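Heme-binding protein HutZ (Vibrio cholerae, PDB 3TGV) binds heme and probably degrades it oxidatively to biliverdin beta and delta, releasing the iron. Local coordinates at residues A[11-19]-A[31-42]. The protein carries 1 engineered substitution. Sequence-based numbering, arbitrary orientation.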
loop_
_atom_site.group_PDB
_atom_site.type_symbol
_atom_site.label_atom_id
_atom_site.label_comp_id
_atom_site.label_asym_id
_atom_site.label_seq_id
_atom_site.Cartn_x
_atom_site.Cartn_y
_atom_site.Cartn_z
ATOM N N ARG A 11 -5.463 13.681 -7.595
ATOM C CA ARG A 11 -5.713 12.553 -8.490
ATOM C C ARG A 11 -4.884 12.692 -9.754
ATOM O O ARG A 11 -4.456 11.698 -10.327
ATOM C CB ARG A 11 -7.183 12.460 -8.891
ATOM C CG ARG A 11 -8.140 12.008 -7.797
ATOM C CD ARG A 11 -9.592 12.276 -8.228
ATOM N NE ARG A 11 -10.166 11.114 -8.884
ATOM C CZ ARG A 11 -11.200 11.136 -9.716
ATOM N NH1 ARG A 11 -11.790 12.273 -10.039
ATOM N NH2 ARG A 11 -11.620 9.999 -10.258
ATOM N N GLN A 12 -4.670 13.930 -10.190
ATOM C CA GLN A 12 -3.896 14.193 -11.404
ATOM C C GLN A 12 -2.393 14.026 -11.192
ATOM O O GLN A 12 -1.674 13.587 -12.092
ATOM C CB GLN A 12 -4.205 15.599 -11.938
ATOM C CG GLN A 12 -5.504 15.674 -12.716
ATOM C CD GLN A 12 -5.882 17.094 -13.114
ATOM O OE1 GLN A 12 -5.282 18.068 -12.653
ATOM N NE2 GLN A 12 -6.888 17.214 -13.977
ATOM N N GLU A 13 -1.914 14.381 -10.005
ATOM C CA GLU A 13 -0.487 14.311 -9.718
ATOM C C GLU A 13 -0.039 12.889 -9.388
ATOM O O GLU A 13 1.013 12.444 -9.842
ATOM C CB GLU A 13 -0.123 15.260 -8.568
ATOM C CG GLU A 13 1.376 15.327 -8.247
ATOM C CD GLU A 13 1.848 14.209 -7.318
ATOM O OE1 GLU A 13 1.098 13.872 -6.367
ATOM O OE2 GLU A 13 2.969 13.676 -7.540
ATOM N N ARG A 14 -0.827 12.176 -8.586
ATOM C CA ARG A 14 -0.433 10.835 -8.172
ATOM C C ARG A 14 -0.479 9.891 -9.367
ATOM O O ARG A 14 -1.436 9.893 -10.131
ATOM C CB ARG A 14 -1.327 10.337 -7.040
ATOM C CG ARG A 14 -1.276 11.204 -5.786
ATOM C CD ARG A 14 -0.125 10.811 -4.874
ATOM N NE ARG A 14 1.131 11.437 -5.260
ATOM C CZ ARG A 14 2.333 10.979 -4.930
ATOM N NH1 ARG A 14 2.462 9.860 -4.221
ATOM N NH2 ARG A 14 3.416 11.630 -5.333
ATOM N N LYS A 15 0.571 9.091 -9.533
ATOM C CA LYS A 15 0.682 8.227 -10.694
ATOM C C LYS A 15 0.492 6.751 -10.347
ATOM O O LYS A 15 0.377 5.912 -11.239
ATOM C CB LYS A 15 2.045 8.438 -11.364
ATOM C CG LYS A 15 2.317 9.906 -11.704
ATOM C CD LYS A 15 2.113 10.184 -13.186
ATOM C CE LYS A 15 1.743 11.637 -13.443
ATOM N NZ LYS A 15 2.734 12.589 -12.872
ATOM N N THR A 16 0.460 6.435 -9.060
ATOM C CA THR A 16 0.409 5.043 -8.622
ATOM C C THR A 16 -0.721 4.765 -7.626
ATOM O O THR A 16 -1.087 5.620 -6.808
ATOM C CB THR A 16 1.749 4.614 -7.975
ATOM O OG1 THR A 16 2.836 4.910 -8.867
ATOM C CG2 THR A 16 1.746 3.132 -7.707
ATOM N N LEU A 17 -1.266 3.558 -7.718
ATOM C CA LEU A 17 -2.195 3.032 -6.732
ATOM C C LEU A 17 -1.492 1.998 -5.871
ATOM O O LEU A 17 -0.695 1.180 -6.374
ATOM C CB LEU A 17 -3.377 2.351 -7.429
ATOM C CG LEU A 17 -4.207 3.163 -8.422
ATOM C CD1 LEU A 17 -5.360 2.321 -9.001
ATOM C CD2 LEU A 17 -4.721 4.432 -7.738
ATOM N N GLN A 18 -1.786 2.017 -4.580
ATOM C CA GLN A 18 -1.434 0.890 -3.733
ATOM C C GLN A 18 -2.645 -0.025 -3.647
ATOM O O GLN A 18 -3.784 0.444 -3.465
ATOM C CB GLN A 18 -1.000 1.339 -2.335
ATOM C CG GLN A 18 -0.272 2.678 -2.296
ATOM C CD GLN A 18 0.950 2.730 -3.172
ATOM O OE1 GLN A 18 1.117 3.643 -3.988
ATOM N NE2 GLN A 18 1.833 1.757 -2.999
ATOM N N LEU A 19 -2.400 -1.327 -3.753
ATOM C CA LEU A 19 -3.471 -2.312 -3.859
ATOM C C LEU A 19 -3.384 -3.398 -2.794
ATOM O O LEU A 19 -2.306 -3.916 -2.509
ATOM C CB LEU A 19 -3.440 -2.978 -5.236
ATOM C CG LEU A 19 -3.238 -2.063 -6.436
ATOM C CD1 LEU A 19 -2.921 -2.870 -7.697
ATOM C CD2 LEU A 19 -4.463 -1.167 -6.631
ATOM N N SER A 31 0.612 -4.499 -2.893
ATOM C CA SER A 31 1.447 -4.259 -4.058
ATOM C C SER A 31 1.134 -2.855 -4.516
ATOM O O SER A 31 0.339 -2.160 -3.876
ATOM C CB SER A 31 1.080 -5.239 -5.173
ATOM O OG SER A 31 -0.289 -5.087 -5.518
ATOM N N TYR A 32 1.748 -2.431 -5.618
ATOM C CA TYR A 32 1.384 -1.153 -6.237
ATOM C C TYR A 32 1.312 -1.307 -7.761
ATOM O O TYR A 32 1.809 -2.283 -8.323
ATOM C CB TYR A 32 2.401 -0.069 -5.886
ATOM C CG TYR A 32 3.612 -0.139 -6.782
ATOM C CD1 TYR A 32 4.574 -1.123 -6.601
ATOM C CD2 TYR A 32 3.775 0.757 -7.827
ATOM C CE1 TYR A 32 5.682 -1.214 -7.454
ATOM C CE2 TYR A 32 4.874 0.682 -8.673
ATOM C CZ TYR A 32 5.822 -0.297 -8.478
ATOM O OH TYR A 32 6.909 -0.352 -9.321
ATOM N N ALA A 33 0.701 -0.335 -8.423
ATOM C CA ALA A 33 0.682 -0.297 -9.878
ATOM C C ALA A 33 0.451 1.130 -10.357
ATOM O O ALA A 33 -0.433 1.820 -9.847
ATOM C CB ALA A 33 -0.412 -1.204 -10.412
ATOM N N PRO A 34 1.254 1.585 -11.329
ATOM C CA PRO A 34 0.906 2.840 -12.004
ATOM C C PRO A 34 -0.506 2.688 -12.583
ATOM O O PRO A 34 -0.926 1.563 -12.868
ATOM C CB PRO A 34 1.957 2.943 -13.122
ATOM C CG PRO A 34 3.140 2.183 -12.583
ATOM C CD PRO A 34 2.567 1.059 -11.745
ATOM N N PHE A 35 -1.245 3.781 -12.726
ATOM C CA PHE A 35 -2.629 3.688 -13.178
ATOM C C PHE A 35 -2.986 4.854 -14.082
ATOM O O PHE A 35 -2.283 5.857 -14.115
ATOM C CB PHE A 35 -3.587 3.711 -11.976
ATOM C CG PHE A 35 -3.743 5.080 -11.352
ATOM C CD1 PHE A 35 -2.738 5.611 -10.550
ATOM C CD2 PHE A 35 -4.891 5.838 -11.570
ATOM C CE1 PHE A 35 -2.881 6.866 -9.966
ATOM C CE2 PHE A 35 -5.038 7.101 -11.007
ATOM C CZ PHE A 35 -4.048 7.615 -10.200
ATOM N N VAL A 36 -4.084 4.702 -14.811
ATOM C CA VAL A 36 -4.795 5.840 -15.379
ATOM C C VAL A 36 -6.247 5.710 -14.960
ATOM O O VAL A 36 -6.699 4.619 -14.604
ATOM C CB VAL A 36 -4.719 5.869 -16.923
ATOM C CG1 VAL A 36 -3.279 5.970 -17.385
ATOM C CG2 VAL A 36 -5.388 4.640 -17.512
ATOM N N GLN A 37 -6.985 6.813 -14.986
ATOM C CA GLN A 37 -8.410 6.743 -14.679
ATOM C C GLN A 37 -9.227 7.520 -15.695
ATOM O O GLN A 37 -8.754 8.498 -16.278
ATOM C CB GLN A 37 -8.722 7.207 -13.254
ATOM C CG GLN A 37 -8.555 8.695 -13.008
ATOM C CD GLN A 37 -9.883 9.440 -12.871
ATOM O OE1 GLN A 37 -10.948 8.942 -13.261
ATOM N NE2 GLN A 37 -9.818 10.646 -12.311
ATOM N N ASN A 38 -10.438 7.035 -15.932
ATOM C CA ASN A 38 -11.358 7.667 -16.860
ATOM C C ASN A 38 -12.786 7.298 -16.510
ATOM O O ASN A 38 -13.052 6.789 -15.415
ATOM C CB ASN A 38 -11.027 7.321 -18.318
ATOM C CG ASN A 38 -10.936 5.821 -18.567
ATOM O OD1 ASN A 38 -11.802 5.049 -18.150
ATOM N ND2 ASN A 38 -9.874 5.405 -19.244
ATOM N N GLN A 39 -13.700 7.552 -17.441
ATOM C CA GLN A 39 -15.126 7.425 -17.167
ATOM C C GLN A 39 -15.515 5.980 -16.889
ATOM O O GLN A 39 -16.569 5.713 -16.296
ATOM C CB GLN A 39 -15.926 7.958 -18.355
ATOM C CG GLN A 39 -17.121 8.814 -17.967
ATOM C CD GLN A 39 -17.721 9.540 -19.162
ATOM O OE1 GLN A 39 -17.696 9.032 -20.291
ATOM N NE2 GLN A 39 -18.248 10.743 -18.923
ATOM N N GLU A 40 -14.649 5.062 -17.313
ATOM C CA GLU A 40 -14.902 3.627 -17.227
ATOM C C GLU A 40 -14.330 2.995 -15.958
ATOM O O GLU A 40 -14.645 1.850 -15.636
ATOM C CB GLU A 40 -14.295 2.923 -18.446
ATOM C CG GLU A 40 -14.489 3.659 -19.759
ATOM C CD GLU A 40 -15.878 3.456 -20.335
ATOM O OE1 GLU A 40 -16.100 2.427 -21.013
ATOM O OE2 GLU A 40 -16.749 4.324 -20.105
ATOM N N GLY A 41 -13.469 3.731 -15.257
ATOM C CA GLY A 41 -12.893 3.261 -14.006
ATOM C C GLY A 41 -11.401 3.521 -13.910
ATOM O O GLY A 41 -10.846 4.317 -14.668
ATOM N N TYR A 42 -10.747 2.848 -12.969
ATOM C CA TYR A 42 -9.296 2.925 -12.856
ATOM C C TYR A 42 -8.666 1.723 -13.558
ATOM O O TYR A 42 -9.215 0.625 -13.532
ATOM C CB TYR A 42 -8.870 2.968 -11.392
ATOM C CG TYR A 42 -9.283 4.226 -10.645
ATOM C CD1 TYR A 42 -8.355 5.218 -10.352
ATOM C CD2 TYR A 42 -10.591 4.416 -10.238
ATOM C CE1 TYR A 42 -8.716 6.366 -9.663
ATOM C CE2 TYR A 42 -10.968 5.570 -9.550
ATOM C CZ TYR A 42 -10.024 6.539 -9.270
ATOM O OH TYR A 42 -10.389 7.683 -8.584
HETATM O O HOH W 1 -1.716 -6.726 -3.988
#
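An antiparallel beta hairpin, strands 16-22 and 28-38, brings Leu17 opposite Ala33 and Leu19 opposite Ser31 as hydrogen-bonded pairs. Leu17 N donates to Ala33 O at 2.9 Å, and Ala33 N returns a bond to Leu17 O. Beyond the Thr16-Pro34 pair, Phe35 N donates to Lys15 O at 3.1 Å, tying the strand to the loop that follows helix 3-13. Phe35 packs against Leu17. Its CG sits between the backbone N and the carbonyl carbon (chi1 75°), which leans the ring toward the first strand. There Leu17 CD2 lies over one face, 3.7 Å from the Phe35 ring centroid and close to the ring normal: a CH-pi contact. Arg108 adds a cation-pi contact to the same ring. Nearer the 38-41 turn, Arg11 extends from the helix, and its NH2 donates to Tyr42 OH at 3.1 Å, with the hydroxyl lying near the guanidinium plane. On the face carrying Gln18 and Tyr32, the Tyr32 hydroxyl bonds to Arg79 N and Leu76 O of the second subunit. The arrangement is an antiparallel beta hairpin in the split-barrel fold of the FMN-binding clan.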